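Local coordinates for protein pyruvate kinase (Pyrobaculum aerophilum, PDB 3QTG) that catalyses the last step of glycolysis, the transfer of phosphate from phosphoenolpyruvate to ADP that yields pyruvate and ATP, with the help of a divalent metal cation, at residues R14-R19 with R396-V401; T310-G315 with M343-Q348. One frame throughout, in Å; residues are numbered along the deposited sequence.

Interaction 1 of 2, residues R14-R19 with R396-V401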
loop_
_atom_site.group_PDB
_atom_site.type_symbol
_atom_site.label_atom_id
_atom_site.label_comp_id
_atom_site.label_asym_id
_atom_site.label_seq_id
_atom_site.Cartn_x
_atom_site.Cartn_y
_atom_site.Cartn_z
ATOM N N ARG A 14 -11.367 31.015 -0.421
ATOM C CA ARG A 14 -12.226 30.627 0.706
ATOM C C ARG A 14 -11.517 29.643 1.633
ATOM O O ARG A 14 -10.930 28.661 1.184
ATOM C CB ARG A 14 -13.564 30.052 0.225
ATOM C CG ARG A 14 -14.602 29.842 1.343
ATOM C CD ARG A 14 -14.857 31.127 2.144
ATOM N NE ARG A 14 -15.667 32.098 1.399
ATOM C CZ ARG A 14 -16.916 32.444 1.716
ATOM N NH1 ARG A 14 -17.517 31.911 2.781
ATOM N NH2 ARG A 14 -17.568 33.328 0.962
ATOM N N ASN A 15 -11.580 29.924 2.930
ATOM C CA ASN A 15 -10.833 29.145 3.904
ATOM C C ASN A 15 -11.474 27.804 4.263
ATOM O O ASN A 15 -12.702 27.659 4.331
ATOM C CB ASN A 15 -10.460 29.982 5.151
ATOM C CG ASN A 15 -9.240 30.886 4.915
ATOM O OD1 ASN A 15 -9.172 32.014 5.418
ATOM N ND2 ASN A 15 -8.275 30.393 4.141
ATOM N N LEU A 16 -10.608 26.818 4.458
ATOM C CA LEU A 16 -11.022 25.508 4.917
ATOM C C LEU A 16 -10.917 25.512 6.421
ATOM O O LEU A 16 -11.829 25.058 7.096
ATOM C CB LEU A 16 -10.166 24.429 4.272
ATOM C CG LEU A 16 -10.117 24.412 2.729
ATOM C CD1 LEU A 16 -9.329 23.200 2.257
ATOM C CD2 LEU A 16 -11.518 24.388 2.128
ATOM N N THR A 17 -9.817 26.073 6.933
ATOM C CA THR A 17 -9.663 26.345 8.365
ATOM C C THR A 17 -10.566 27.513 8.750
ATOM O O THR A 17 -10.537 28.565 8.125
ATOM C CB THR A 17 -8.224 26.698 8.729
ATOM O OG1 THR A 17 -7.341 25.738 8.142
ATOM C CG2 THR A 17 -8.046 26.694 10.245
ATOM N N LYS A 18 -11.374 27.303 9.781
ATOM C CA LYS A 18 -12.305 28.318 10.242
ATOM C C LYS A 18 -11.691 29.249 11.296
ATOM O O LYS A 18 -10.791 28.871 12.041
ATOM C CB LYS A 18 -13.613 27.666 10.729
ATOM C CG LYS A 18 -14.298 26.792 9.660
ATOM C CD LYS A 18 -14.509 27.574 8.363
ATOM C CE LYS A 18 -15.251 26.772 7.335
ATOM N NZ LYS A 18 -16.541 26.335 7.917
ATOM N N ARG A 19 -12.198 30.476 11.332
ATOM C CA ARG A 19 -11.585 31.575 12.075
ATOM C C ARG A 19 -12.568 32.022 13.148
ATOM O O ARG A 19 -13.688 32.447 12.841
ATOM C CB ARG A 19 -11.273 32.739 11.116
ATOM C CG ARG A 19 -10.407 32.371 9.885
ATOM C CD ARG A 19 -10.701 33.261 8.650
ATOM N NE ARG A 19 -12.108 33.163 8.252
ATOM C CZ ARG A 19 -12.686 33.826 7.254
ATOM N NH1 ARG A 19 -12.002 34.681 6.501
ATOM N NH2 ARG A 19 -13.970 33.624 7.005
ATOM N N ARG A 396 -10.661 18.586 0.290
ATOM C CA ARG A 396 -9.611 19.573 0.106
ATOM C C ARG A 396 -10.128 20.846 -0.534
ATOM O O ARG A 396 -9.350 21.741 -0.878
ATOM C CB ARG A 396 -8.468 18.994 -0.748
ATOM C CG ARG A 396 -7.534 18.048 -0.030
ATOM C CD ARG A 396 -6.772 18.798 1.026
ATOM N NE ARG A 396 -5.437 18.236 1.253
ATOM C CZ ARG A 396 -5.123 17.451 2.280
ATOM N NH1 ARG A 396 -6.052 17.126 3.182
ATOM N NH2 ARG A 396 -3.883 16.999 2.401
ATOM N N GLY A 397 -11.435 20.920 -0.721
ATOM C CA GLY A 397 -12.067 22.114 -1.274
ATOM C C GLY A 397 -13.296 22.403 -0.453
ATOM O O GLY A 397 -13.705 21.574 0.382
ATOM N N VAL A 398 -13.866 23.581 -0.658
ATOM C CA VAL A 398 -15.101 23.988 0.019
ATOM C C VAL A 398 -16.253 23.006 -0.202
ATOM O O VAL A 398 -16.424 22.480 -1.292
ATOM C CB VAL A 398 -15.531 25.413 -0.403
ATOM C CG1 VAL A 398 -16.914 25.758 0.151
ATOM C CG2 VAL A 398 -14.495 26.421 0.078
ATOM N N VAL A 399 -17.021 22.770 0.863
ATOM C CA VAL A 399 -18.196 21.914 0.846
ATOM C C VAL A 399 -19.404 22.807 1.076
ATOM O O VAL A 399 -19.601 23.363 2.175
ATOM C CB VAL A 399 -18.106 20.780 1.925
ATOM C CG1 VAL A 399 -19.323 19.839 1.863
ATOM C CG2 VAL A 399 -16.806 20.002 1.788
ATOM N N TYR A 400 -20.209 22.974 0.031
ATOM C CA TYR A 400 -21.442 23.758 0.136
ATOM C C TYR A 400 -22.521 22.926 0.785
ATOM O O TYR A 400 -22.803 21.801 0.341
ATOM C CB TYR A 400 -21.884 24.220 -1.242
ATOM C CG TYR A 400 -20.810 25.045 -1.884
ATOM C CD1 TYR A 400 -20.650 26.395 -1.540
ATOM C CD2 TYR A 400 -19.915 24.472 -2.783
ATOM C CE1 TYR A 400 -19.652 27.156 -2.109
ATOM C CE2 TYR A 400 -18.907 25.230 -3.359
ATOM C CZ TYR A 400 -18.792 26.574 -3.014
ATOM O OH TYR A 400 -17.800 27.330 -3.580
ATOM N N VAL A 401 -23.106 23.451 1.853
ATOM C CA VAL A 401 -24.130 22.715 2.563
ATOM C C VAL A 401 -25.410 23.519 2.570
ATOM O O VAL A 401 -25.446 24.617 3.099
ATOM C CB VAL A 401 -23.717 22.403 4.026
ATOM C CG1 VAL A 401 -24.775 21.556 4.726
ATOM C CG2 VAL A 401 -22.339 21.730 4.085
#

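Interaction 2 of 2, residues T310-G315 with M343-Q348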
loop_
_atom_site.group_PDB
_atom_site.type_symbol
_atom_site.label_atom_id
_atom_site.label_comp_id
_atom_site.label_asym_id
_atom_site.label_seq_id
_atom_site.Cartn_x
_atom_site.Cartn_y
_atom_site.Cartn_z
ATOM N N THR A 310 1.678 26.258 10.589
ATOM C CA THR A 310 1.842 24.823 10.861
ATOM C C THR A 310 0.704 24.183 11.681
ATOM O O THR A 310 0.326 23.030 11.451
ATOM C CB THR A 310 3.209 24.515 11.487
ATOM O OG1 THR A 310 3.385 25.312 12.655
ATOM C CG2 THR A 310 4.336 24.847 10.521
ATOM N N THR A 311 0.152 24.921 12.633
ATOM C CA THR A 311 -1.050 24.459 13.343
ATOM C C THR A 311 -2.214 24.191 12.365
ATOM O O THR A 311 -2.828 23.113 12.414
ATOM C CB THR A 311 -1.434 25.464 14.461
ATOM O OG1 THR A 311 -0.358 25.520 15.412
ATOM C CG2 THR A 311 -2.706 25.059 15.175
ATOM N N ALA A 312 -2.495 25.155 11.476
ATOM C CA ALA A 312 -3.516 24.976 10.443
ATOM C C ALA A 312 -3.248 23.793 9.486
ATOM O O ALA A 312 -4.194 23.086 9.117
ATOM C CB ALA A 312 -3.756 26.276 9.651
ATOM N N SER A 313 -1.981 23.598 9.097
ATOM C CA SER A 313 -1.546 22.469 8.243
ATOM C C SER A 313 -1.883 21.094 8.770
ATOM O O SER A 313 -2.063 20.168 7.986
ATOM C CB SER A 313 -0.030 22.492 8.032
ATOM O OG SER A 313 0.303 23.521 7.139
ATOM N N MET A 314 -1.917 20.959 10.098
ATOM C CA MET A 314 -2.261 19.693 10.750
ATOM C C MET A 314 -3.683 19.282 10.416
ATOM O O MET A 314 -4.057 18.131 10.597
ATOM C CB MET A 314 -2.174 19.819 12.268
ATOM C CG MET A 314 -0.794 19.898 12.871
ATOM S SD MET A 314 -0.972 19.763 14.683
ATOM C CE MET A 314 -1.004 17.977 14.818
ATOM N N GLY A 315 -4.485 20.241 9.961
ATOM C CA GLY A 315 -5.858 19.966 9.547
ATOM C C GLY A 315 -6.909 20.196 10.626
ATOM O O GLY A 315 -7.966 19.585 10.577
ATOM N N MET A 343 -4.959 31.659 4.038
ATOM C CA MET A 343 -5.039 31.623 2.583
ATOM C C MET A 343 -3.766 31.074 1.953
ATOM O O MET A 343 -3.772 30.649 0.806
ATOM C CB MET A 343 -5.392 33.006 2.020
ATOM C CG MET A 343 -6.816 33.419 2.374
ATOM S SD MET A 343 -7.339 34.994 1.671
ATOM C CE MET A 343 -9.062 35.031 2.219
ATOM N N ASN A 344 -2.683 31.058 2.720
ATOM C CA ASN A 344 -1.410 30.525 2.242
ATOM C C ASN A 344 -1.176 29.059 2.582
ATOM O O ASN A 344 -0.255 28.450 2.039
ATOM C CB ASN A 344 -0.246 31.350 2.799
ATOM C CG ASN A 344 -0.176 32.723 2.191
ATOM O OD1 ASN A 344 0.374 32.906 1.095
ATOM N ND2 ASN A 344 -0.760 33.709 2.887
ATOM N N VAL A 345 -1.985 28.505 3.483
ATOM C CA VAL A 345 -1.732 27.165 4.030
ATOM C C VAL A 345 -1.771 26.045 2.971
ATOM O O VAL A 345 -2.663 25.994 2.143
ATOM C CB VAL A 345 -2.652 26.836 5.252
ATOM C CG1 VAL A 345 -2.456 25.408 5.723
ATOM C CG2 VAL A 345 -2.347 27.781 6.409
ATOM N N GLU A 346 -0.774 25.167 2.985
ATOM C CA GLU A 346 -0.934 23.894 2.300
ATOM C C GLU A 346 -0.984 22.820 3.369
ATOM O O GLU A 346 -0.197 22.823 4.314
ATOM C CB GLU A 346 0.137 23.649 1.223
ATOM C CG GLU A 346 1.510 23.248 1.724
ATOM C CD GLU A 346 2.501 22.919 0.590
ATOM O OE1 GLU A 346 2.506 23.644 -0.441
ATOM O OE2 GLU A 346 3.272 21.928 0.731
ATOM N N TYR A 347 -1.955 21.937 3.231
ATOM C CA TYR A 347 -2.326 21.035 4.300
ATOM C C TYR A 347 -1.564 19.746 4.172
ATOM O O TYR A 347 -1.433 19.199 3.080
ATOM C CB TYR A 347 -3.833 20.778 4.272
ATOM C CG TYR A 347 -4.625 22.020 4.623
ATOM C CD1 TYR A 347 -4.798 22.398 5.953
ATOM C CD2 TYR A 347 -5.169 22.833 3.630
ATOM C CE1 TYR A 347 -5.490 23.550 6.286
ATOM C CE2 TYR A 347 -5.881 24.004 3.964
ATOM C CZ TYR A 347 -6.040 24.339 5.291
ATOM O OH TYR A 347 -6.727 25.473 5.660
ATOM N N GLN A 348 -1.056 19.261 5.289
ATOM C CA GLN A 348 -0.348 18.001 5.257
ATOM C C GLN A 348 -1.278 16.867 5.603
ATOM O O GLN A 348 -1.840 16.846 6.693
ATOM C CB GLN A 348 0.880 18.032 6.151
ATOM C CG GLN A 348 2.135 18.358 5.356
ATOM C CD GLN A 348 3.308 18.769 6.234
ATOM O OE1 GLN A 348 4.451 18.365 5.984
ATOM N NE2 GLN A 348 3.035 19.584 7.267
#

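Interaction 1 of 2, residues R14-R19 with R396-V401
Leu16 and Val398 carry this small contact between the chain leading into the first barrel strand and the chain leading into strand 399-403 of the C-terminal alpha/beta domain. The two methyls of Leu16 divide the work. CD1 lies against the backbone of Arg396, 3.5 Å from its carbonyl O, while CD2 rests on the next peptide, 3.7 Å from Val398 N. The same CD2 comes within 4.1 Å of Val398 CG2, and that valine methyl continues to Arg14, where it meets CG at 3.6 Å. The side chains of Arg14 and Val398 cross obliquely, and it is the aliphatic root of the arginine, CB and CG, that meets the valine. With CG2 of Val398 turned to these partners, its other methyl is anti to the backbone N (chi1 172°) and lies over one face of the Tyr400 ring, offset toward the rim. Further out, strand 418-422 and the loop before it frame the contact. Leu16 packs on Trp416 and Ala417, and Ala417 makes backbone hydrogen bonds with both Leu16 and Val399. Lys18 reaches the carbonyls of Ser413, Val415 and Leu418 through NZ, whereas Arg14 NH1 makes a long, weak ion pair with Glu419. No hydrogen bond joins 14-19 directly to 396-401; their mutual fit is apolar and modest in area, and polar ties nearby run to the loop before strand 418-422 and the start of that strand.

Interaction 2 of 2, residues T310-G315 with M343-Q348
Ser313 and Gln348 join the two backbones where helix 302-313 runs out against the loop following helix 331-343: Gln348 N donates to Ser313 O at 3.0 Å, with an N-H...O angle of 154° and the donor tilted 21° from the carbonyl plane. The serine side chain reaches the same loop. Its OG, anti to its own carbonyl carbon (chi1 -74°), lies 3.0 Å from Glu346 O and also within hydrogen-bonding distance of Phe309 O, a carbonyl one turn back in its own helix. Val345 straddles the helix end, with CG1 3.6 Å from Ser313 OG and CG2 3.8 Å from Ala312 CB. CG1 also lies over one face of the Tyr347 ring, offset toward the rim. The ring in turn presents an edge to the helix: CE1 sits 3.1 Å from Ala312 O, which is near the ring plane and already accepts the backbone N-H of Gly315. Tyr347 OH hydrogen-bonds Thr17 OG1, and the ring meets Trp416 edge-to-face. An alanine in place of Tyr347 would probably open a gap beside Val345 and Trp416 and leave Thr17 OG1 without its phenolic mate. Gly315, with positive phi, takes the chain out of the helix. Within the chain, the contact joins the helix leading to barrel strand 318-321 with the loop beyond helix 331-343, while Met314 packs on helix 266-279; the loop is also part of a subunit interface, where Glu346 OE2 forms a salt bridge with Arg271 of the second subunit and Thr310 packs on Thr310 of that subunit.

The two contacts lie where the barrel meets the domain that follows it. Their centres are about 13 Å apart, on the same side of the chain's centre. In sequence, 14-19 comes first and 396-401 last, with both halves of interaction 2 between them. Interaction 2 pairs the end of helix 302-313, before barrel strand 318-321 in sequence, with the loop after helix 331-343; strand 318-321 lies next to strand 18-22 where the barrel closes, and interaction 1 bridges from that first strand's approach to the five-stranded sheet of the C-terminal domain. They touch directly, through the probable hydrogen bond between their Thr17 and Tyr347 hydroxyls. Barrel closure, domain junction and a subunit interface therefore meet here, away from the residues that probably bind substrate and metal.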